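Glutamine amidotransferase type-2 domain-containing protein (Pseudomonas aeruginosa PAO1, PDB 1TE5) is a predicted class-II glutamine amidotransferase, which probably releases ammonia from glutamine for transfer to an acceptor that has not been identified. Local coordinates at residues 180-185 and 222-227; 130-135 and 162-167; 138-143 and 151-156; 83-88 and 125-130. One frame throughout, in Å; residues are numbered along the deposited sequence.

Interaction 1: 180-185 and 222-227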
loop_
_atom_site.group_PDB
_atom_site.type_symbol
_atom_site.label_atom_id
_atom_site.label_comp_id
_atom_site.label_asym_id
_atom_site.label_seq_id
_atom_site.Cartn_x
_atom_site.Cartn_y
_atom_site.Cartn_z
ATOM N N LEU A 180 14.156 8.049 9.577
ATOM C CA LEU A 180 14.480 7.615 8.238
ATOM C C LEU A 180 15.939 7.231 8.246
ATOM O O LEU A 180 16.807 8.090 8.337
ATOM C CB LEU A 180 14.221 8.756 7.246
ATOM C CG LEU A 180 14.560 8.601 5.763
ATOM C CD1 LEU A 180 14.280 7.206 5.277
ATOM C CD2 LEU A 180 13.739 9.602 4.984
ATOM N N PHE A 181 16.198 5.932 8.230
ATOM C CA PHE A 181 17.549 5.404 8.223
ATOM C C PHE A 181 18.110 5.447 6.806
ATOM O O PHE A 181 17.466 5.026 5.850
ATOM C CB PHE A 181 17.550 3.974 8.753
ATOM C CG PHE A 181 18.907 3.332 8.789
ATOM C CD1 PHE A 181 19.208 2.272 7.943
ATOM C CD2 PHE A 181 19.871 3.765 9.688
ATOM C CE1 PHE A 181 20.445 1.650 7.991
ATOM C CE2 PHE A 181 21.118 3.145 9.742
ATOM C CZ PHE A 181 21.403 2.087 8.892
ATOM N N THR A 182 19.340 5.959 6.651
ATOM C CA THR A 182 19.997 5.944 5.327
ATOM C C THR A 182 21.318 5.187 5.468
ATOM O O THR A 182 21.949 5.142 6.530
ATOM C CB THR A 182 20.348 7.328 4.711
ATOM O OG1 THR A 182 21.473 7.907 5.379
ATOM C CG2 THR A 182 19.194 8.241 4.827
ATOM N N PHE A 183 21.709 4.567 4.390
ATOM C CA PHE A 183 22.953 3.804 4.301
ATOM C C PHE A 183 23.532 3.984 2.909
ATOM O O PHE A 183 22.849 3.755 1.910
ATOM C CB PHE A 183 22.743 2.313 4.585
ATOM C CG PHE A 183 24.032 1.526 4.669
ATOM C CD1 PHE A 183 24.750 1.474 5.858
ATOM C CD2 PHE A 183 24.540 0.859 3.556
ATOM C CE1 PHE A 183 25.948 0.776 5.933
ATOM C CE2 PHE A 183 25.734 0.160 3.624
ATOM C CZ PHE A 183 26.439 0.119 4.814
ATOM N N CYS A 184 24.795 4.386 2.845
ATOM C CA CYS A 184 25.467 4.602 1.576
ATOM C C CYS A 184 26.569 3.585 1.327
ATOM O O CYS A 184 27.351 3.265 2.222
ATOM C CB CYS A 184 26.047 6.008 1.543
ATOM S SG CYS A 184 27.175 6.304 0.189
ATOM N N SER A 185 26.608 3.060 0.110
ATOM C CA SER A 185 27.615 2.080 -0.285
ATOM C C SER A 185 28.337 2.617 -1.517
ATOM O O SER A 185 29.567 2.563 -1.617
ATOM C CB SER A 185 26.947 0.746 -0.624
ATOM O OG SER A 185 27.481 -0.313 0.150
ATOM N N THR A 222 14.681 17.869 5.264
ATOM C CA THR A 222 15.848 17.263 4.646
ATOM C C THR A 222 15.480 16.360 3.491
ATOM O O THR A 222 14.568 15.545 3.589
ATOM C CB THR A 222 16.633 16.438 5.659
ATOM O OG1 THR A 222 17.198 17.319 6.629
ATOM C CG2 THR A 222 17.750 15.638 4.979
ATOM N N VAL A 223 16.187 16.530 2.381
ATOM C CA VAL A 223 15.963 15.723 1.196
ATOM C C VAL A 223 17.193 14.850 1.008
ATOM O O VAL A 223 18.319 15.301 1.234
ATOM C CB VAL A 223 15.754 16.607 -0.053
ATOM C CG1 VAL A 223 15.435 15.734 -1.272
ATOM C CG2 VAL A 223 14.637 17.619 0.204
ATOM N N ILE A 224 16.972 13.585 0.667
ATOM C CA ILE A 224 18.053 12.626 0.442
ATOM C C ILE A 224 17.855 12.051 -0.968
ATOM O O ILE A 224 16.743 11.688 -1.341
ATOM C CB ILE A 224 18.006 11.489 1.487
ATOM C CG1 ILE A 224 17.982 12.082 2.897
ATOM C CG2 ILE A 224 19.212 10.584 1.334
ATOM C CD1 ILE A 224 17.272 11.226 3.885
ATOM N N ALA A 225 18.917 12.030 -1.766
ATOM C CA ALA A 225 18.844 11.510 -3.122
ATOM C C ALA A 225 20.115 10.751 -3.425
ATOM O O ALA A 225 21.056 10.795 -2.635
ATOM C CB ALA A 225 18.665 12.641 -4.109
ATOM N N THR A 226 20.129 10.016 -4.535
ATOM C CA THR A 226 21.317 9.258 -4.928
ATOM C C THR A 226 22.437 10.253 -5.217
ATOM O O THR A 226 23.618 9.960 -5.016
ATOM C CB THR A 226 21.046 8.364 -6.164
ATOM O OG1 THR A 226 20.298 7.206 -5.768
ATOM C CG2 THR A 226 22.345 7.921 -6.820
ATOM N N GLU A 227 22.051 11.435 -5.692
ATOM C CA GLU A 227 22.988 12.513 -5.984
ATOM C C GLU A 227 22.213 13.819 -6.064
ATOM O O GLU A 227 21.024 13.819 -6.380
ATOM C CB GLU A 227 23.752 12.251 -7.283
ATOM C CG GLU A 227 22.897 12.214 -8.532
ATOM C CD GLU A 227 23.667 11.743 -9.757
ATOM O OE1 GLU A 227 23.013 11.489 -10.793
ATOM O OE2 GLU A 227 24.915 11.619 -9.690
#
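Ile224 pushes its CD1 methyl between Leu180 and Thr182 where the two beta sheets of the Ntn-hydrolase fold lie face to face. Strand 180-183 belongs to one sheet and strand 220-225 to the other. No hydrogen bond joins the two segments, so the evidence for the contact is apolar packing between them. Leu180 and Thr182, two residues apart, both point their side chains from the backbone toward the opposing strand, and Ile224 does the same in return. The methyls meet tip to tip, with Ile224 CD1 4.0 Å from Leu180 CD2 and 3.7 Å from Thr182 CG2. Ile224 can reach both because CG1 stands anti to its own carbonyl carbon (chi1 -53°) and CD1 then extends the chain (chi2 151°). All three residues are buried, and Leu188 and Trp246 close in on Thr182 and Ile224 from neighbouring strands. Phe181 points the other way and packs on Cys161 of helix 150-165, so strand 180-183 has one sheet and one helical layer to pack against.

Beyond this point the segments part. The CA atoms of Thr182 and Ile224 are 8.5 Å apart, whereas those of Ser185 and Glu227 are separated by 12.8 Å. These last two residues are partly exposed and make no contact across the pair; Ser185 instead bonds through its backbone to Asn171 and Ser240. At the packed end a second branch of the isoleucine comes near the threonine, Ile224 CG2 lying 4.2 Å from Thr182 CG2.

Interaction 2: 130-135 and 162-167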
loop_
_atom_site.group_PDB
_atom_site.type_symbol
_atom_site.label_atom_id
_atom_site.label_comp_id
_atom_site.label_asym_id
_atom_site.label_seq_id
_atom_site.Cartn_x
_atom_site.Cartn_y
_atom_site.Cartn_z
ATOM N N GLU A 130 14.096 -7.063 -1.966
ATOM C CA GLU A 130 13.055 -7.507 -1.045
ATOM C C GLU A 130 13.545 -8.629 -0.132
ATOM O O GLU A 130 13.096 -8.751 1.009
ATOM C CB GLU A 130 11.818 -7.952 -1.816
ATOM C CG GLU A 130 10.643 -8.307 -0.934
ATOM C CD GLU A 130 9.396 -8.626 -1.719
ATOM O OE1 GLU A 130 9.476 -8.733 -2.967
ATOM O OE2 GLU A 130 8.331 -8.760 -1.078
ATOM N N ALA A 131 14.419 -9.479 -0.665
ATOM C CA ALA A 131 14.990 -10.575 0.108
ATOM C C ALA A 131 15.846 -9.962 1.223
ATOM O O ALA A 131 15.899 -10.485 2.338
ATOM C CB ALA A 131 15.835 -11.463 -0.786
ATOM N N ALA A 132 16.506 -8.852 0.899
ATOM C CA ALA A 132 17.348 -8.131 1.843
ATOM C C ALA A 132 16.483 -7.447 2.887
ATOM O O ALA A 132 16.852 -7.400 4.062
ATOM C CB ALA A 132 18.201 -7.098 1.120
ATOM N N PHE A 133 15.358 -6.882 2.447
ATOM C CA PHE A 133 14.430 -6.192 3.345
ATOM C C PHE A 133 13.879 -7.132 4.419
ATOM O O PHE A 133 13.860 -6.803 5.611
ATOM C CB PHE A 133 13.260 -5.603 2.545
ATOM C CG PHE A 133 12.282 -4.811 3.377
ATOM C CD1 PHE A 133 10.951 -4.707 2.987
ATOM C CD2 PHE A 133 12.697 -4.153 4.539
ATOM C CE1 PHE A 133 10.035 -3.953 3.738
ATOM C CE2 PHE A 133 11.795 -3.396 5.303
ATOM C CZ PHE A 133 10.457 -3.295 4.897
ATOM N N CYS A 134 13.352 -8.263 3.972
ATOM C CA CYS A 134 12.798 -9.258 4.866
ATOM C C CYS A 134 13.850 -9.779 5.827
ATOM O O CYS A 134 13.588 -9.875 7.018
ATOM C CB CYS A 134 12.209 -10.408 4.067
ATOM S SG CYS A 134 10.794 -9.910 3.089
ATOM N N ASP A 135 15.035 -10.096 5.309
ATOM C CA ASP A 135 16.122 -10.610 6.134
ATOM C C ASP A 135 16.487 -9.637 7.246
ATOM O O ASP A 135 16.671 -10.042 8.404
ATOM C CB ASP A 135 17.354 -10.907 5.281
ATOM C CG ASP A 135 18.450 -11.605 6.068
ATOM O OD1 ASP A 135 18.282 -12.793 6.420
ATOM O OD2 ASP A 135 19.480 -10.962 6.340
ATOM N N ASP A 162 26.081 -3.668 6.599
ATOM C CA ASP A 162 27.501 -3.958 6.439
ATOM C C ASP A 162 27.705 -5.278 5.711
ATOM O O ASP A 162 28.569 -5.397 4.841
ATOM C CB ASP A 162 28.188 -4.034 7.805
ATOM C CG ASP A 162 28.957 -2.772 8.145
ATOM O OD1 ASP A 162 29.711 -2.280 7.274
ATOM O OD2 ASP A 162 28.819 -2.283 9.288
ATOM N N GLU A 163 26.942 -6.282 6.122
ATOM C CA GLU A 163 27.024 -7.600 5.516
ATOM C C GLU A 163 26.561 -7.617 4.071
ATOM O O GLU A 163 27.117 -8.341 3.249
ATOM C CB GLU A 163 26.195 -8.609 6.304
ATOM C CG GLU A 163 26.934 -9.281 7.438
ATOM C CD GLU A 163 26.310 -10.612 7.789
ATOM O OE1 GLU A 163 26.247 -11.484 6.889
ATOM O OE2 GLU A 163 25.875 -10.784 8.950
ATOM N N TYR A 164 25.486 -6.890 3.790
ATOM C CA TYR A 164 24.940 -6.833 2.441
ATOM C C TYR A 164 25.909 -6.149 1.474
ATOM O O TYR A 164 26.026 -6.563 0.323
ATOM C CB TYR A 164 23.588 -6.106 2.436
ATOM C CG TYR A 164 22.537 -6.703 3.347
ATOM C CD1 TYR A 164 22.550 -8.055 3.674
ATOM C CD2 TYR A 164 21.545 -5.902 3.906
ATOM C CE1 TYR A 164 21.602 -8.595 4.545
ATOM C CE2 TYR A 164 20.596 -6.428 4.773
ATOM C CZ TYR A 164 20.633 -7.773 5.092
ATOM O OH TYR A 164 19.730 -8.290 5.991
ATOM N N ARG A 165 26.594 -5.107 1.940
ATOM C CA ARG A 165 27.542 -4.383 1.094
ATOM C C ARG A 165 28.774 -5.225 0.753
ATOM O O ARG A 165 29.530 -4.904 -0.164
ATOM C CB ARG A 165 27.934 -3.039 1.731
ATOM C CG ARG A 165 29.043 -3.074 2.773
ATOM C CD ARG A 165 28.970 -1.814 3.631
ATOM N NE ARG A 165 30.273 -1.250 3.984
ATOM C CZ ARG A 165 30.996 -0.480 3.174
ATOM N NH1 ARG A 165 32.165 -0.000 3.578
ATOM N NH2 ARG A 165 30.559 -0.203 1.950
ATOM N N LYS A 166 28.980 -6.298 1.508
ATOM C CA LYS A 166 30.096 -7.202 1.266
ATOM C C LYS A 166 29.785 -8.055 0.028
ATOM O O LYS A 166 30.684 -8.657 -0.565
ATOM C CB LYS A 166 30.355 -8.068 2.515
ATOM C CG LYS A 166 31.328 -9.237 2.332
ATOM C CD LYS A 166 30.583 -10.530 1.988
ATOM C CE LYS A 166 31.525 -11.661 1.600
ATOM N NZ LYS A 166 30.750 -12.869 1.180
ATOM N N LYS A 167 28.513 -8.096 -0.368
ATOM C CA LYS A 167 28.094 -8.862 -1.542
ATOM C C LYS A 167 27.669 -8.010 -2.742
ATOM O O LYS A 167 27.192 -8.543 -3.746
ATOM C CB LYS A 167 26.979 -9.843 -1.172
ATOM C CG LYS A 167 27.471 -11.058 -0.407
ATOM C CD LYS A 167 26.327 -11.948 0.044
ATOM C CE LYS A 167 26.832 -13.089 0.927
ATOM N NZ LYS A 167 25.718 -13.833 1.595
#
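Asp135 OD2 is held by two groups, the phenol of Tyr164 and the guanidinium NE of Arg139, which forms a salt bridge with it. Tyr164 OH donates to Asp135 OD2 at 2.7 Å, using the oxygen's anti lone pair. OD2 lies in the plane of the phenol ring, at its edge, while the carboxylate is turned 62° from that ring. With CG anti to the backbone N (chi1 -173°), Asp135 carries its carboxylate out to the hydroxyl. The bond is buried, and the nearby arginine would be expected to stabilise the carboxylate's negative charge.

It ties together the helical pair 128-143 and 150-165, part of an outer helical layer of the Ntn-hydrolase fold that lies on the sheet containing strand 180-183. A small apolar contact supports it: Ala132 CB sits over one face of the Tyr164 ring, 4.4 Å from CE2. The small Ala132 side chain goes with a distance of 7.7 Å between the CA atoms of Ala132 and Tyr164. Phe170 packs edge-to-face with Tyr164, and the ring of Phe114 also meets it with the planes nearly perpendicular. Within segment 162-167, Arg165 NE makes a weak, 3.5 Å salt bridge to Asp162 OD1.

Interaction 3: 138-143 and 151-156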
loop_
_atom_site.group_PDB
_atom_site.type_symbol
_atom_site.label_atom_id
_atom_site.label_comp_id
_atom_site.label_asym_id
_atom_site.label_seq_id
_atom_site.Cartn_x
_atom_site.Cartn_y
_atom_site.Cartn_z
ATOM N N ASN A 138 13.983 -9.741 9.786
ATOM C CA ASN A 138 14.062 -10.962 10.582
ATOM C C ASN A 138 15.092 -10.842 11.691
ATOM O O ASN A 138 14.932 -11.419 12.765
ATOM C CB ASN A 138 14.394 -12.165 9.701
ATOM C CG ASN A 138 13.243 -12.567 8.805
ATOM O OD1 ASN A 138 13.423 -13.314 7.842
ATOM N ND2 ASN A 138 12.047 -12.098 9.131
ATOM N N ARG A 139 16.164 -10.109 11.406
ATOM C CA ARG A 139 17.234 -9.885 12.366
ATOM C C ARG A 139 16.780 -8.931 13.455
ATOM O O ARG A 139 17.229 -9.022 14.598
ATOM C CB ARG A 139 18.447 -9.290 11.666
ATOM C CG ARG A 139 19.012 -10.151 10.569
ATOM C CD ARG A 139 20.086 -9.388 9.843
ATOM N NE ARG A 139 20.767 -10.207 8.856
ATOM C CZ ARG A 139 22.083 -10.212 8.681
ATOM N NH1 ARG A 139 22.626 -10.992 7.753
ATOM N NH2 ARG A 139 22.856 -9.435 9.435
ATOM N N VAL A 140 15.972 -7.950 13.071
ATOM C CA VAL A 140 15.450 -6.978 14.028
ATOM C C VAL A 140 14.395 -7.652 14.902
ATOM O O VAL A 140 14.350 -7.415 16.104
ATOM C CB VAL A 140 14.835 -5.720 13.318
ATOM C CG1 VAL A 140 14.167 -4.793 14.317
ATOM C CG2 VAL A 140 15.912 -4.953 12.594
ATOM N N ARG A 141 13.553 -8.486 14.296
ATOM C CA ARG A 141 12.503 -9.184 15.027
ATOM C C ARG A 141 13.082 -10.229 15.991
ATOM O O ARG A 141 12.562 -10.420 17.092
ATOM C CB ARG A 141 11.493 -9.822 14.053
ATOM C CG ARG A 141 10.382 -10.641 14.730
ATOM C CD ARG A 141 8.959 -10.168 14.394
ATOM N NE ARG A 141 8.067 -9.964 15.538
ATOM C CZ ARG A 141 7.328 -8.870 15.751
ATOM N NH1 ARG A 141 6.548 -8.789 16.822
ATOM N NH2 ARG A 141 7.369 -7.848 14.903
ATOM N N ARG A 142 14.158 -10.897 15.585
ATOM C CA ARG A 142 14.784 -11.914 16.429
ATOM C C ARG A 142 15.494 -11.272 17.617
ATOM O O ARG A 142 15.330 -11.709 18.759
ATOM C CB ARG A 142 15.767 -12.755 15.612
ATOM C CG ARG A 142 16.034 -14.134 16.189
ATOM C CD ARG A 142 16.793 -14.999 15.197
ATOM N NE ARG A 142 17.131 -16.309 15.752
ATOM C CZ ARG A 142 18.077 -16.524 16.669
ATOM N NH1 ARG A 142 18.310 -17.755 17.112
ATOM N NH2 ARG A 142 18.792 -15.510 17.147
ATOM N N ALA A 143 16.290 -10.242 17.345
ATOM C CA ALA A 143 17.022 -9.534 18.386
ATOM C C ALA A 143 16.126 -8.680 19.292
ATOM O O ALA A 143 16.482 -8.412 20.438
ATOM C CB ALA A 143 18.106 -8.677 17.768
ATOM N N GLU A 151 17.701 3.812 19.053
ATOM C CA GLU A 151 19.110 3.616 19.346
ATOM C C GLU A 151 19.453 2.175 19.642
ATOM O O GLU A 151 20.573 1.736 19.372
ATOM C CB GLU A 151 19.552 4.489 20.517
ATOM C CG GLU A 151 19.703 5.971 20.198
ATOM C CD GLU A 151 18.383 6.692 20.014
ATOM O OE1 GLU A 151 18.441 7.858 19.577
ATOM O OE2 GLU A 151 17.305 6.115 20.307
ATOM N N VAL A 152 18.510 1.459 20.247
ATOM C CA VAL A 152 18.711 0.053 20.581
ATOM C C VAL A 152 18.774 -0.807 19.317
ATOM O O VAL A 152 19.716 -1.585 19.134
ATOM C CB VAL A 152 17.590 -0.490 21.501
ATOM C CG1 VAL A 152 17.914 -1.908 21.941
ATOM C CG2 VAL A 152 17.413 0.415 22.708
ATOM N N LEU A 153 17.764 -0.681 18.460
ATOM C CA LEU A 153 17.732 -1.454 17.223
ATOM C C LEU A 153 18.649 -0.895 16.130
ATOM O O LEU A 153 18.757 -1.479 15.057
ATOM C CB LEU A 153 16.296 -1.570 16.704
ATOM C CG LEU A 153 15.690 -0.347 16.022
ATOM C CD1 LEU A 153 15.659 -0.576 14.520
ATOM C CD2 LEU A 153 14.287 -0.119 16.543
ATOM N N LEU A 154 19.297 0.236 16.395
ATOM C CA LEU A 154 20.196 0.847 15.418
ATOM C C LEU A 154 21.370 -0.057 15.038
ATOM O O LEU A 154 21.682 -0.192 13.854
ATOM C CB LEU A 154 20.723 2.194 15.926
ATOM C CG LEU A 154 20.528 3.442 15.060
ATOM C CD1 LEU A 154 21.058 4.665 15.797
ATOM C CD2 LEU A 154 21.234 3.274 13.727
ATOM N N PRO A 155 22.056 -0.666 16.032
ATOM C CA PRO A 155 23.193 -1.543 15.729
ATOM C C PRO A 155 22.858 -2.691 14.786
ATOM O O PRO A 155 23.670 -3.042 13.935
ATOM C CB PRO A 155 23.602 -2.055 17.106
ATOM C CG PRO A 155 23.277 -0.905 17.993
ATOM C CD PRO A 155 21.913 -0.504 17.491
ATOM N N VAL A 156 21.687 -3.301 14.963
ATOM C CA VAL A 156 21.290 -4.405 14.097
ATOM C C VAL A 156 21.106 -3.938 12.656
ATOM O O VAL A 156 21.386 -4.689 11.729
ATOM C CB VAL A 156 20.024 -5.139 14.610
ATOM C CG1 VAL A 156 18.887 -4.195 14.770
ATOM C CG2 VAL A 156 19.637 -6.244 13.658
#
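Val140 has CG1 anti to its backbone N (chi1 174°), which leaves CG2 anti to the carbonyl carbon and facing Val156. In Val156 the branch anti to the backbone N is CG2 (chi1 57°), and this methyl is directed at the neighbouring helix. It lies 3.8 Å from Arg139 CB and also 3.8 Å from the carbonyl oxygen Arg139 O, so it rests on backbone as well as side chain. The same CG2 is 4.1 Å from Val140 CG2, and the two valine side chains cross at about a right angle. The other branch, CG1, is modelled too close to Leu153 O, and its placement is therefore doubtful.

The segments come from helices 128-143 and 150-165, joined by a short connection into an alpha-alpha hairpin. Their local axes approach to 9.9 Å with N-to-C directions 131° apart, antiparallel but strongly splayed. Segment 151-156 is kinked: the N atoms of Pro155 and Val156 have no bond to the preceding turn, and proline has no N-H to give. Phe144, in the connection, packs on Val152 and Val156. Arg139 contributes its stem here, while its extended chain takes the guanidinium away to a salt bridge with Asp135. Farther in, Leu153 CD1 makes a looser apolar contact with Val140 CG1 at 4.5 Å.

Interaction 4: 83-88 and 125-130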
loop_
_atom_site.group_PDB
_atom_site.type_symbol
_atom_site.label_atom_id
_atom_site.label_comp_id
_atom_site.label_asym_id
_atom_site.label_seq_id
_atom_site.Cartn_x
_atom_site.Cartn_y
_atom_site.Cartn_z
ATOM N N VAL A 83 16.718 -4.498 -14.993
ATOM C CA VAL A 83 17.418 -5.764 -14.782
ATOM C C VAL A 83 16.591 -6.877 -14.140
ATOM O O VAL A 83 15.873 -6.649 -13.168
ATOM C CB VAL A 83 18.677 -5.544 -13.867
ATOM C CG1 VAL A 83 18.266 -5.153 -12.450
ATOM C CG2 VAL A 83 19.546 -6.786 -13.844
ATOM N N GLY A 84 16.697 -8.077 -14.705
ATOM C CA GLY A 84 15.924 -9.096 -14.060
ATOM C C GLY A 84 14.490 -9.217 -14.518
ATOM O O GLY A 84 14.253 -9.177 -15.729
ATOM N N LYS A 85 13.594 -9.413 -13.547
ATOM C CA LYS A 85 12.169 -9.584 -13.735
ATOM C C LYS A 85 11.322 -8.322 -13.581
ATOM O O LYS A 85 11.726 -7.316 -12.997
ATOM C CB LYS A 85 11.655 -10.657 -12.756
ATOM C CG LYS A 85 12.607 -11.834 -12.577
ATOM C CD LYS A 85 13.305 -11.822 -11.197
ATOM C CE LYS A 85 14.416 -10.754 -11.031
ATOM N NZ LYS A 85 13.945 -9.344 -10.906
ATOM N N VAL A 86 10.128 -8.427 -14.145
ATOM C CA VAL A 86 9.147 -7.369 -14.152
ATOM C C VAL A 86 8.066 -7.580 -13.114
ATOM O O VAL A 86 8.158 -8.442 -12.246
ATOM C CB VAL A 86 8.465 -7.309 -15.543
ATOM C CG1 VAL A 86 9.343 -6.576 -16.541
ATOM C CG2 VAL A 86 8.198 -8.741 -16.032
ATOM N N GLY A 87 6.985 -6.848 -13.309
ATOM C CA GLY A 87 5.845 -6.960 -12.420
ATOM C C GLY A 87 5.894 -6.101 -11.177
ATOM O O GLY A 87 6.960 -5.705 -10.722
ATOM N N LEU A 88 4.711 -5.819 -10.643
ATOM C CA LEU A 88 4.525 -5.008 -9.446
ATOM C C LEU A 88 5.222 -5.577 -8.206
ATOM O O LEU A 88 5.697 -4.830 -7.362
ATOM C CB LEU A 88 3.025 -4.855 -9.182
ATOM C CG LEU A 88 2.548 -3.994 -8.019
ATOM C CD1 LEU A 88 2.995 -2.577 -8.228
ATOM C CD2 LEU A 88 1.041 -4.060 -7.930
ATOM N N GLY A 125 7.951 -10.944 -4.134
ATOM C CA GLY A 125 8.598 -10.872 -5.434
ATOM C C GLY A 125 9.927 -11.614 -5.443
ATOM O O GLY A 125 10.277 -12.305 -4.483
ATOM N N GLU A 126 10.676 -11.483 -6.528
ATOM C CA GLU A 126 11.947 -12.179 -6.636
ATOM C C GLU A 126 13.177 -11.290 -6.522
ATOM O O GLU A 126 14.300 -11.762 -6.703
ATOM C CB GLU A 126 12.015 -12.967 -7.946
ATOM C CG GLU A 126 10.836 -13.895 -8.204
ATOM C CD GLU A 126 9.639 -13.181 -8.797
ATOM O OE1 GLU A 126 8.518 -13.388 -8.286
ATOM O OE2 GLU A 126 9.817 -12.426 -9.780
ATOM N N THR A 127 12.973 -10.010 -6.231
ATOM C CA THR A 127 14.088 -9.080 -6.111
ATOM C C THR A 127 15.045 -9.437 -4.984
ATOM O O THR A 127 14.672 -10.119 -4.029
ATOM C CB THR A 127 13.600 -7.619 -5.890
ATOM O OG1 THR A 127 12.637 -7.571 -4.825
ATOM C CG2 THR A 127 12.985 -7.062 -7.161
ATOM N N ASP A 128 16.304 -9.056 -5.147
ATOM C CA ASP A 128 17.293 -9.284 -4.109
ATOM C C ASP A 128 17.022 -8.213 -3.057
ATOM O O ASP A 128 17.308 -8.398 -1.877
ATOM C CB ASP A 128 18.721 -9.130 -4.650
ATOM C CG ASP A 128 19.252 -10.404 -5.314
ATOM O OD1 ASP A 128 18.627 -11.485 -5.199
ATOM O OD2 ASP A 128 20.326 -10.321 -5.948
ATOM N N SER A 129 16.490 -7.082 -3.507
ATOM C CA SER A 129 16.167 -5.970 -2.623
ATOM C C SER A 129 15.164 -6.386 -1.550
ATOM O O SER A 129 15.344 -6.070 -0.372
ATOM C CB SER A 129 15.588 -4.801 -3.428
ATOM O OG SER A 129 16.535 -4.277 -4.348
ATOM N N GLU A 130 14.096 -7.063 -1.966
ATOM C CA GLU A 130 13.055 -7.507 -1.045
ATOM C C GLU A 130 13.545 -8.629 -0.132
ATOM O O GLU A 130 13.096 -8.751 1.009
ATOM C CB GLU A 130 11.818 -7.952 -1.816
ATOM C CG GLU A 130 10.643 -8.307 -0.934
ATOM C CD GLU A 130 9.396 -8.626 -1.719
ATOM O OE1 GLU A 130 9.476 -8.733 -2.967
ATOM O OE2 GLU A 130 8.331 -8.760 -1.078
#
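The flat carboxylate of Glu126 has the aliphatic stem of Lys85 beside its OE2, which is 3.8 Å from Lys85 CD and 3.9 Å from Lys85 CB. A second carboxylate, that of Glu130, receives Gly125 N at OE1 from above its plane, 37° out of it, at 2.9 Å. Both belong to the N-cap region of helix 128-143, where Thr127 is the N-cap and its OG1 accepts from Glu130 N at 3.2 Å. Glu130 thus secures the turn twice, through its backbone N and its carboxylate, and its OE2 continues to Arg96 and Val124 N.

Against this hydrogen-bonded turn the loop 83-88 rests only lightly, in a contact at the surface. Lys85 and Glu126 are exposed, and no hydrogen bond or salt bridge joins the segments. Lys85 bends at chi2, chi3 and chi4, and this curl lays CD against Glu126 CB at 3.7 Å but turns the ammonium elsewhere. With 5.3 Å between Lys85 NZ and Glu126 OE2, any attraction between the opposite charges would probably be long-range. A firmer polar link between the loops runs through Asn90, whose side chain donates to Val86 O and accepts from Glu126 N. Gly84, with a positive phi of 86°, lets the chain turn just ahead of Lys85. The curled lysine leaves NZ pointing past the cap, 4.5 Å from Thr127 CG2.

From the N terminus, interaction 4 closes first, bringing 125-130 back to 83-88 after the excursion through strands 94-98 and 101-108. Glu130 is shared with interaction 2, whose loop runs through helices 128-143 and 150-165 and contains the shorter loop of interaction 3. Interactions 2 and 3 thus join the same two helices at separate levels, their centres 14 Å apart, with Arg139 reaching between them. Interaction 1 follows in series, closing 222-227 onto 180-185 to unite the two large sheets. None of the loops cross. Phe183 against Arg165 and Phe181 against Leu154 connect the helical pair to interaction 1.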